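Local structure of ribosomal-protein-S5-alanine N-acetyltransferase (Vibrio fischeri, 3IGR) at residues A[158-163]-A[169-174]; A[35-40]-A[138-143]; A[66-71]-A[121-126]. The protein probably transfers an acetyl group from acetyl-CoA to the N-terminal alanine of ribosomal protein uS5, as a GNAT-family acetyltransferase of the RimJ subfamily. One frame throughout, in Å; residues are numbered along the deposited sequence.

Interaction 1 of 3, residues A[158-163]-A[169-174]; sequences EAKKYL and WEDHIL
Tyr162 CD2 sits over one face of the His172 ring, toward its rim, 3.5 Å from His172 CG. The two planes stand at 55°, so the pair is neither a stack nor edge-to-face. These rings belong to an antiparallel strand pair broken by a classic beta bulge, in which Tyr162 and Leu163 share Glu170 as their partner. Leu174 CD2 approaches the tyrosine ring obliquely, 4.2 Å from Tyr162 CZ. Trp169 turns an edge to the backbone, and its CZ3 lies 3.6 Å from Tyr162 O. Before the bulge, Ala159 and His172 form a hydrogen-bonded pair. Within it, Tyr162 N bonds to Glu170 O at 2.8 Å from above the carbonyl plane, and Leu163 N adds a weak bond to the same oxygen. Glu170 N returns a bond to Leu163 O. Leu163 CB packs against His172 NE2. The strand contact as a whole buries ND1 and NE2 of His172, and neither has a polar partner in the model. The carboxylate of Glu170 makes a salt bridge with Arg140. Asp171 adds a side-chain acceptor: Lys161 N meets the anti side of Asp171 OD1 at 2.8 Å, somewhat out of the carboxylate plane.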
loop_
_atom_site.group_PDB
_atom_site.type_symbol
_atom_site.label_atom_id
_atom_site.label_comp_id
_atom_site.label_asym_id
_atom_site.label_seq_id
_atom_site.Cartn_x
_atom_site.Cartn_y
_atom_site.Cartn_z
ATOM N N GLU A 158 15.419 7.810 17.915
ATOM C CA GLU A 158 14.460 7.927 18.988
ATOM C C GLU A 158 14.855 9.058 19.910
ATOM O O GLU A 158 16.025 9.170 20.339
ATOM C CB GLU A 158 14.352 6.625 19.794
ATOM C CG GLU A 158 13.231 6.721 20.839
ATOM C CD GLU A 158 12.927 5.426 21.550
ATOM O OE1 GLU A 158 12.136 5.460 22.510
ATOM O OE2 GLU A 158 13.469 4.377 21.156
ATOM N N ALA A 159 13.879 9.906 20.198
ATOM C CA ALA A 159 14.071 10.996 21.131
ATOM C C ALA A 159 13.384 10.662 22.453
ATOM O O ALA A 159 12.151 10.628 22.543
ATOM C CB ALA A 159 13.534 12.292 20.531
ATOM N N LYS A 160 14.187 10.362 23.472
ATOM C CA LYS A 160 13.625 10.075 24.791
ATOM C C LYS A 160 12.924 11.321 25.350
ATOM O O LYS A 160 13.393 12.451 25.136
ATOM C CB LYS A 160 14.712 9.598 25.748
ATOM C CG LYS A 160 15.354 8.274 25.322
ATOM C CD LYS A 160 14.552 7.088 25.832
ATOM C CE LYS A 160 15.035 5.771 25.218
ATOM N NZ LYS A 160 16.375 5.387 25.739
ATOM N N LYS A 161 11.815 11.103 26.065
ATOM C CA LYS A 161 11.172 12.167 26.857
ATOM C C LYS A 161 11.008 13.431 26.000
ATOM O O LYS A 161 11.490 14.514 26.326
ATOM C CB LYS A 161 11.979 12.423 28.131
ATOM C CG LYS A 161 12.097 11.149 29.023
ATOM C CD LYS A 161 12.976 11.398 30.222
ATOM C CE LYS A 161 13.146 10.147 31.063
ATOM N NZ LYS A 161 14.584 10.056 31.487
ATOM N N TYR A 162 10.301 13.252 24.891
ATOM C CA TYR A 162 10.317 14.201 23.815
ATOM C C TYR A 162 9.250 15.292 23.964
ATOM O O TYR A 162 9.559 16.477 23.874
ATOM C CB TYR A 162 10.152 13.411 22.515
ATOM C CG TYR A 162 10.282 14.218 21.260
ATOM C CD1 TYR A 162 11.459 14.894 20.960
ATOM C CD2 TYR A 162 9.235 14.264 20.346
ATOM C CE1 TYR A 162 11.583 15.628 19.771
ATOM C CE2 TYR A 162 9.339 14.988 19.164
ATOM C CZ TYR A 162 10.511 15.667 18.886
ATOM O OH TYR A 162 10.594 16.380 17.721
ATOM N N LEU A 163 8.007 14.870 24.184
ATOM C CA LEU A 163 6.858 15.750 24.315
ATOM C C LEU A 163 6.097 15.448 25.592
ATOM O O LEU A 163 5.992 14.285 26.013
ATOM C CB LEU A 163 5.897 15.562 23.147
ATOM C CG LEU A 163 6.123 16.440 21.940
ATOM C CD1 LEU A 163 5.272 15.951 20.743
ATOM C CD2 LEU A 163 5.758 17.870 22.340
ATOM N N TRP A 169 6.547 13.102 30.202
ATOM C CA TRP A 169 7.353 13.155 28.988
ATOM C C TRP A 169 7.285 11.813 28.257
ATOM O O TRP A 169 7.458 10.749 28.880
ATOM C CB TRP A 169 8.799 13.480 29.332
ATOM C CG TRP A 169 8.973 14.869 29.833
ATOM C CD1 TRP A 169 9.193 15.275 31.150
ATOM C CD2 TRP A 169 8.922 16.063 29.047
ATOM N NE1 TRP A 169 9.285 16.647 31.195
ATOM C CE2 TRP A 169 9.137 17.152 29.920
ATOM C CE3 TRP A 169 8.727 16.316 27.679
ATOM C CZ2 TRP A 169 9.145 18.484 29.464
ATOM C CZ3 TRP A 169 8.742 17.628 27.225
ATOM C CH2 TRP A 169 8.945 18.702 28.121
ATOM N N GLU A 170 7.008 11.849 26.957
ATOM C CA GLU A 170 6.845 10.606 26.203
ATOM C C GLU A 170 7.953 10.453 25.159
ATOM O O GLU A 170 8.237 11.385 24.414
ATOM C CB GLU A 170 5.455 10.558 25.544
ATOM C CG GLU A 170 4.295 10.434 26.552
ATOM C CD GLU A 170 4.091 9.011 27.040
ATOM O OE1 GLU A 170 4.773 8.096 26.542
ATOM O OE2 GLU A 170 3.235 8.793 27.926
ATOM N N ASP A 171 8.624 9.311 25.181
ATOM C CA ASP A 171 9.569 8.926 24.142
ATOM C C ASP A 171 8.856 8.976 22.766
ATOM O O ASP A 171 7.655 8.693 22.673
ATOM C CB ASP A 171 10.103 7.493 24.406
ATOM C CG ASP A 171 10.937 7.370 25.698
ATOM O OD1 ASP A 171 11.221 8.381 26.372
ATOM O OD2 ASP A 171 11.344 6.238 26.039
ATOM N N HIS A 172 9.582 9.365 21.711
ATOM C CA HIS A 172 9.045 9.331 20.352
ATOM C C HIS A 172 10.053 8.777 19.382
ATOM O O HIS A 172 11.251 9.098 19.476
ATOM C CB HIS A 172 8.703 10.732 19.857
ATOM C CG HIS A 172 7.436 11.283 20.424
ATOM N ND1 HIS A 172 6.388 11.695 19.635
ATOM C CD2 HIS A 172 7.062 11.517 21.701
ATOM C CE1 HIS A 172 5.419 12.163 20.398
ATOM N NE2 HIS A 172 5.806 12.073 21.659
ATOM N N ILE A 173 9.564 7.975 18.439
ATOM C CA ILE A 173 10.359 7.527 17.308
ATOM C C ILE A 173 10.437 8.655 16.295
ATOM O O ILE A 173 9.425 9.262 15.980
ATOM C CB ILE A 173 9.746 6.260 16.638
ATOM C CG1 ILE A 173 9.536 5.138 17.667
ATOM C CG2 ILE A 173 10.607 5.796 15.480
ATOM C CD1 ILE A 173 10.809 4.642 18.345
ATOM N N LEU A 174 11.627 8.955 15.801
ATOM C CA LEU A 174 11.761 9.982 14.767
ATOM C C LEU A 174 11.826 9.295 13.411
ATOM O O LEU A 174 12.593 8.346 13.218
ATOM C CB LEU A 174 13.016 10.846 14.986
ATOM C CG LEU A 174 13.258 11.360 16.419
ATOM C CD1 LEU A 174 14.656 11.910 16.585
ATOM C CD2 LEU A 174 12.217 12.389 16.793
#

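Interaction 2 of 3, residues A[35-40]-A[138-143]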
loop_
_atom_site.group_PDB
_atom_site.type_symbol
_atom_site.label_atom_id
_atom_site.label_comp_id
_atom_site.label_asym_id
_atom_site.label_seq_id
_atom_site.Cartn_x
_atom_site.Cartn_y
_atom_site.Cartn_z
ATOM N N ALA A 35 -6.842 12.805 24.204
ATOM C CA ALA A 35 -6.142 13.246 25.430
ATOM C C ALA A 35 -4.883 12.442 25.817
ATOM O O ALA A 35 -3.838 13.042 26.109
ATOM C CB ALA A 35 -7.119 13.338 26.602
ATOM N N PRO A 36 -4.961 11.088 25.799
ATOM C CA PRO A 36 -3.768 10.280 26.116
ATOM C C PRO A 36 -2.656 10.374 25.060
ATOM O O PRO A 36 -1.502 10.041 25.336
ATOM C CB PRO A 36 -4.311 8.832 26.160
ATOM C CG PRO A 36 -5.777 8.928 26.042
ATOM C CD PRO A 36 -6.096 10.230 25.412
ATOM N N TRP A 37 -2.998 10.842 23.868
ATOM C CA TRP A 37 -2.075 10.802 22.738
ATOM C C TRP A 37 -1.452 12.151 22.341
ATOM O O TRP A 37 -0.428 12.195 21.661
ATOM C CB TRP A 37 -2.796 10.190 21.547
ATOM C CG TRP A 37 -3.269 8.798 21.808
ATOM C CD1 TRP A 37 -4.552 8.396 22.019
ATOM C CD2 TRP A 37 -2.459 7.619 21.890
ATOM N NE1 TRP A 37 -4.600 7.037 22.214
ATOM C CE2 TRP A 37 -3.328 6.534 22.146
ATOM C CE3 TRP A 37 -1.084 7.376 21.778
ATOM C CZ2 TRP A 37 -2.869 5.217 22.276
ATOM C CZ3 TRP A 37 -0.624 6.064 21.911
ATOM C CH2 TRP A 37 -1.519 5.003 22.158
ATOM N N GLU A 38 -2.067 13.247 22.767
ATOM C CA GLU A 38 -1.673 14.569 22.292
ATOM C C GLU A 38 -1.490 15.548 23.444
ATOM O O GLU A 38 -2.001 15.316 24.521
ATOM C CB GLU A 38 -2.688 15.081 21.261
ATOM C CG GLU A 38 -2.561 14.370 19.892
ATOM C CD GLU A 38 -3.596 14.832 18.882
ATOM O OE1 GLU A 38 -3.644 14.258 17.772
ATOM O OE2 GLU A 38 -4.367 15.764 19.201
ATOM N N PRO A 39 -0.746 16.642 23.230
ATOM C CA PRO A 39 -0.578 17.595 24.335
ATOM C C PRO A 39 -1.910 18.163 24.826
ATOM O O PRO A 39 -2.867 18.247 24.045
ATOM C CB PRO A 39 0.263 18.704 23.704
ATOM C CG PRO A 39 1.025 18.016 22.600
ATOM C CD PRO A 39 0.058 17.014 22.047
ATOM N N LYS A 40 -1.975 18.494 26.117
ATOM C CA LYS A 40 -3.117 19.225 26.713
ATOM C C LYS A 40 -3.519 20.389 25.808
ATOM O O LYS A 40 -2.652 21.140 25.330
ATOM C CB LYS A 40 -2.726 19.774 28.100
ATOM C CG LYS A 40 -3.835 20.503 28.856
ATOM C CD LYS A 40 -3.344 21.085 30.187
ATOM C CE LYS A 40 -4.484 21.794 30.934
ATOM N NZ LYS A 40 -3.966 22.503 32.167
ATOM N N ILE A 138 4.737 8.165 19.366
ATOM C CA ILE A 138 4.990 7.422 20.596
ATOM C C ILE A 138 5.066 5.920 20.217
ATOM O O ILE A 138 4.177 5.416 19.521
ATOM C CB ILE A 138 3.869 7.673 21.650
ATOM C CG1 ILE A 138 3.844 9.143 22.095
ATOM C CG2 ILE A 138 4.041 6.734 22.876
ATOM C CD1 ILE A 138 2.477 9.633 22.641
ATOM N N PRO A 139 6.111 5.203 20.670
ATOM C CA PRO A 139 6.276 3.824 20.193
ATOM C C PRO A 139 5.040 2.935 20.364
ATOM O O PRO A 139 4.810 2.070 19.527
ATOM C CB PRO A 139 7.445 3.276 21.035
ATOM C CG PRO A 139 8.200 4.466 21.465
ATOM C CD PRO A 139 7.189 5.600 21.592
ATOM N N ARG A 140 4.245 3.135 21.410
ATOM C CA ARG A 140 3.102 2.246 21.607
ATOM C C ARG A 140 1.878 2.632 20.762
ATOM O O ARG A 140 0.865 1.942 20.789
ATOM C CB ARG A 140 2.767 2.056 23.099
ATOM C CG ARG A 140 2.094 3.234 23.752
ATOM C CD ARG A 140 2.050 3.093 25.273
ATOM N NE ARG A 140 1.438 4.284 25.861
ATOM C CZ ARG A 140 2.081 5.411 26.171
ATOM N NH1 ARG A 140 3.394 5.539 25.983
ATOM N NH2 ARG A 140 1.397 6.416 26.685
ATOM N N ASN A 141 1.979 3.733 20.016
ATOM C CA ASN A 141 0.964 4.087 19.021
ATOM C C ASN A 141 1.149 3.256 17.741
ATOM O O ASN A 141 1.686 3.741 16.736
ATOM C CB ASN A 141 1.023 5.589 18.709
ATOM C CG ASN A 141 -0.205 6.086 17.969
ATOM O OD1 ASN A 141 -1.028 5.302 17.490
ATOM N ND2 ASN A 141 -0.323 7.405 17.854
ATOM N N GLU A 142 0.726 2.000 17.799
ATOM C CA GLU A 142 0.860 1.061 16.682
ATOM C C GLU A 142 0.115 1.522 15.416
ATOM O O GLU A 142 0.588 1.295 14.301
ATOM C CB GLU A 142 0.404 -0.340 17.110
ATOM N N LYS A 143 -1.034 2.172 15.588
ATOM C CA LYS A 143 -1.838 2.622 14.451
ATOM C C LYS A 143 -1.074 3.660 13.638
ATOM O O LYS A 143 -1.009 3.583 12.401
ATOM C CB LYS A 143 -3.174 3.193 14.915
ATOM C CG LYS A 143 -4.188 2.150 15.329
ATOM C CD LYS A 143 -5.540 2.794 15.577
ATOM C CE LYS A 143 -5.639 3.397 16.975
ATOM N NZ LYS A 143 -6.389 2.477 17.878
#
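Trp37 sets the six-membered part of its indole against the turn that leads into helix 142-150. This is loop-to-turn packing within the GNAT domain. Residues Ile138 to Asn141 form a type I beta turn, closed by a bond from Asn141 N to Ile138 O of 2.8 Å. Asn141 then takes the N-cap position of the helix.

The tight part is small. Trp37 CZ3 reaches Asn141 CB at 3.6 Å and Asn141 CA at 3.8 Å. The approach to the ring is oblique, and the indole and amide planes are 38° apart. With CG anti to its own backbone N (chi1 -165°), Asn141 brings its amide obliquely against the indole, and ND2 lies 4.0 Å from Trp37 CE3. The other end of the amide is committed to the helix, because OD1 accepts a hydrogen bond from Ser144 N. That bond should help hold the amide in place beside the ring.

The rest of the contact is looser. No hydrogen bond joins the two segments. The buried Ile138 points toward the loop, yet its CD1 comes no closer than 4.0 Å to Trp37 O. It also touches Glu170 and His172 of strand 168-178. On the exposed side, Arg140 meets the indole through its aliphatic part and its backbone, while its guanidinium has Glu170 as partner. The nearest side-chain approach of Arg140 to the tryptophan is 4.3 Å, from CG to Trp37 CH2.

Interaction 3 of 3, residues A[66-71]-A[121-126]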
loop_
_atom_site.group_PDB
_atom_site.type_symbol
_atom_site.label_atom_id
_atom_site.label_comp_id
_atom_site.label_asym_id
_atom_site.label_seq_id
_atom_site.Cartn_x
_atom_site.Cartn_y
_atom_site.Cartn_z
ATOM N N LEU A 66 3.466 28.897 3.945
ATOM C CA LEU A 66 4.165 28.681 5.206
ATOM C C LEU A 66 3.609 27.525 6.020
ATOM O O LEU A 66 4.262 27.048 6.942
ATOM C CB LEU A 66 4.099 29.954 6.054
ATOM C CG LEU A 66 5.222 30.976 5.872
ATOM C CD1 LEU A 66 4.882 32.301 6.568
ATOM C CD2 LEU A 66 6.552 30.411 6.387
ATOM N N ALA A 67 2.384 27.105 5.713
ATOM C CA ALA A 67 1.737 26.020 6.450
ATOM C C ALA A 67 0.519 25.527 5.684
ATOM O O ALA A 67 -0.106 26.285 4.949
ATOM C CB ALA A 67 1.326 26.477 7.856
ATOM N N PHE A 68 0.189 24.258 5.855
ATOM C CA PHE A 68 -0.884 23.639 5.078
ATOM C C PHE A 68 -1.646 22.728 6.030
ATOM O O PHE A 68 -1.157 21.661 6.447
ATOM C CB PHE A 68 -0.313 22.883 3.862
ATOM C CG PHE A 68 0.567 23.749 2.979
ATOM C CD1 PHE A 68 0.007 24.563 1.990
ATOM C CD2 PHE A 68 1.940 23.793 3.167
ATOM C CE1 PHE A 68 0.808 25.381 1.197
ATOM C CE2 PHE A 68 2.756 24.617 2.374
ATOM C CZ PHE A 68 2.191 25.408 1.398
ATOM N N TYR A 69 -2.817 23.193 6.443
ATOM C CA TYR A 69 -3.601 22.442 7.394
ATOM C C TYR A 69 -4.749 21.828 6.609
ATOM O O TYR A 69 -5.636 22.546 6.158
ATOM C CB TYR A 69 -4.098 23.358 8.514
ATOM C CG TYR A 69 -4.669 22.623 9.696
ATOM C CD1 TYR A 69 -4.009 22.630 10.921
ATOM C CD2 TYR A 69 -5.873 21.906 9.589
ATOM C CE1 TYR A 69 -4.529 21.954 12.015
ATOM C CE2 TYR A 69 -6.400 21.226 10.676
ATOM C CZ TYR A 69 -5.726 21.264 11.892
ATOM O OH TYR A 69 -6.235 20.591 12.981
ATOM N N PHE A 70 -4.700 20.514 6.403
ATOM C CA PHE A 70 -5.755 19.822 5.666
ATOM C C PHE A 70 -6.794 19.205 6.589
ATOM O O PHE A 70 -6.462 18.728 7.681
ATOM C CB PHE A 70 -5.183 18.685 4.839
ATOM C CG PHE A 70 -4.344 19.119 3.674
ATOM C CD1 PHE A 70 -4.920 19.264 2.406
ATOM C CD2 PHE A 70 -2.973 19.326 3.835
ATOM C CE1 PHE A 70 -4.145 19.633 1.310
ATOM C CE2 PHE A 70 -2.181 19.716 2.752
ATOM C CZ PHE A 70 -2.766 19.859 1.481
ATOM N N VAL A 71 -8.038 19.180 6.130
ATOM C CA VAL A 71 -9.092 18.395 6.796
ATOM C C VAL A 71 -9.581 17.247 5.891
ATOM O O VAL A 71 -9.509 17.334 4.655
ATOM C CB VAL A 71 -10.291 19.258 7.258
ATOM C CG1 VAL A 71 -9.876 20.176 8.425
ATOM C CG2 VAL A 71 -10.907 20.067 6.106
ATOM N N ILE A 121 1.241 14.209 1.285
ATOM C CA ILE A 121 2.710 14.147 1.210
ATOM C C ILE A 121 3.136 14.280 -0.251
ATOM O O ILE A 121 4.081 15.012 -0.588
ATOM C CB ILE A 121 3.311 12.826 1.774
ATOM C CG1 ILE A 121 3.592 12.920 3.259
ATOM C CG2 ILE A 121 4.703 12.580 1.250
ATOM C CD1 ILE A 121 2.437 13.054 4.111
ATOM N N ASP A 122 2.443 13.556 -1.117
ATOM C CA ASP A 122 2.740 13.585 -2.531
ATOM C C ASP A 122 2.651 15.005 -3.088
ATOM O O ASP A 122 3.483 15.429 -3.914
ATOM C CB ASP A 122 1.724 12.716 -3.249
ATOM C CG ASP A 122 2.365 11.735 -4.138
ATOM O OD1 ASP A 122 2.539 10.583 -3.673
ATOM O OD2 ASP A 122 2.711 12.110 -5.283
ATOM N N TRP A 123 1.622 15.725 -2.649
ATOM C CA TRP A 123 1.460 17.116 -3.037
ATOM C C TRP A 123 2.554 18.029 -2.432
ATOM O O TRP A 123 3.046 18.932 -3.095
ATOM C CB TRP A 123 0.052 17.591 -2.687
ATOM C CG TRP A 123 -0.248 18.975 -3.160
ATOM C CD1 TRP A 123 -0.670 19.351 -4.417
ATOM C CD2 TRP A 123 -0.183 20.168 -2.382
ATOM N NE1 TRP A 123 -0.852 20.712 -4.462
ATOM C CE2 TRP A 123 -0.564 21.240 -3.229
ATOM C CE3 TRP A 123 0.155 20.441 -1.047
ATOM C CZ2 TRP A 123 -0.604 22.566 -2.785
ATOM C CZ3 TRP A 123 0.097 21.769 -0.602
ATOM C CH2 TRP A 123 -0.267 22.808 -1.476
HETATM N N MSE A 124 2.938 17.786 -1.182
HETATM C CA MSE A 124 3.984 18.589 -0.545
HETATM C C MSE A 124 5.331 18.439 -1.289
HETATM O O MSE A 124 6.122 19.391 -1.385
HETATM C CB MSE A 124 4.135 18.214 0.927
HETATM C CG MSE A 124 2.891 18.530 1.778
HETATM SE SE MSE A 124 2.598 20.465 1.854
HETATM C CE MSE A 124 4.197 20.999 2.790
ATOM N N PHE A 125 5.559 17.245 -1.829
ATOM C CA PHE A 125 6.788 16.929 -2.538
ATOM C C PHE A 125 6.745 17.527 -3.952
ATOM O O PHE A 125 7.677 18.233 -4.381
ATOM C CB PHE A 125 6.956 15.407 -2.620
ATOM C CG PHE A 125 7.590 14.771 -1.399
ATOM C CD1 PHE A 125 8.031 15.533 -0.314
ATOM C CD2 PHE A 125 7.813 13.391 -1.376
ATOM C CE1 PHE A 125 8.648 14.925 0.791
ATOM C CE2 PHE A 125 8.431 12.770 -0.273
ATOM C CZ PHE A 125 8.842 13.541 0.811
ATOM N N LYS A 126 5.660 17.233 -4.659
ATOM C CA LYS A 126 5.521 17.572 -6.066
ATOM C C LYS A 126 5.133 19.027 -6.289
ATOM O O LYS A 126 5.766 19.692 -7.080
ATOM C CB LYS A 126 4.563 16.612 -6.788
ATOM C CG LYS A 126 5.146 15.192 -6.920
ATOM C CD LYS A 126 4.192 14.184 -7.577
ATOM C CE LYS A 126 4.885 12.811 -7.703
ATOM N NZ LYS A 126 3.943 11.655 -7.670
#
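Phe68 and Trp123 meet because their first torsions send the rings toward each other. Phe68 has CG anti to its carbonyl carbon (chi1 -55°), and its ring leans out from strand 68-74. Trp123 holds CG opposite the backbone N (chi1 -175°), which carries the indole off helix 112-126 toward the strand. The Met124 chain curls so that SE and CE come to the same phenylalanine.

The result is an aromatic cluster of Phe68, Phe70 and Trp123. Trp123 plays two parts in it. It presents the edge of its six-membered ring to the face of Phe68, in a T-shaped pair with centroids 5.4 Å apart. The closest atoms are Trp123 CZ3 and Phe68 CD1, at 3.8 Å. Trp123 also receives the edge of Phe70 on its own face, in an offset edge-to-face pair. There Phe70 CZ lies 3.9 Å from Trp123 CE3.

Met124, a selenomethionine in this crystal, makes a Met-aromatic contact with Phe68. Its SE is 4.3 Å from the ring centroid and oblique to it. Met124 CE touches Phe68 CD2 at 3.6 Å.

No hydrogen bond crosses this contact. In the sheet, Phe68 is backbone-bonded to Tyr86 and Phe70 to Val84. Leu14 of strand 10-14 also packs on both phenylalanines, while Gln128 touches Phe68 and Trp123.

The axes of 68-71 and 121-126 run at 152°, close to antiparallel, and approach to 11.6 Å. This is apolar packing of a helix on a face of the central mixed sheet, an arrangement typical of the alpha/beta fold of GNAT acetyltransferases.

Overall arrangement
Interaction 3 is the buried one. It is apolar and aromatic, and it joins helix 112-126 to the central sheet. Interaction 1 lies near the surface and is built mainly from backbone hydrogen bonds between neighbouring strands. Interaction 2 is partly buried and depends on one indole against a turn. Interactions 1 and 2 touch each other through strand 168-178, which the turn of interaction 2 packs against. Their centres are about 11 Å apart. Interaction 3 stands apart, its centre about 25 Å from that of interaction 1, although both reach the same sheet. In the sequence, both segments of interaction 3 lie between the two segments of interaction 2.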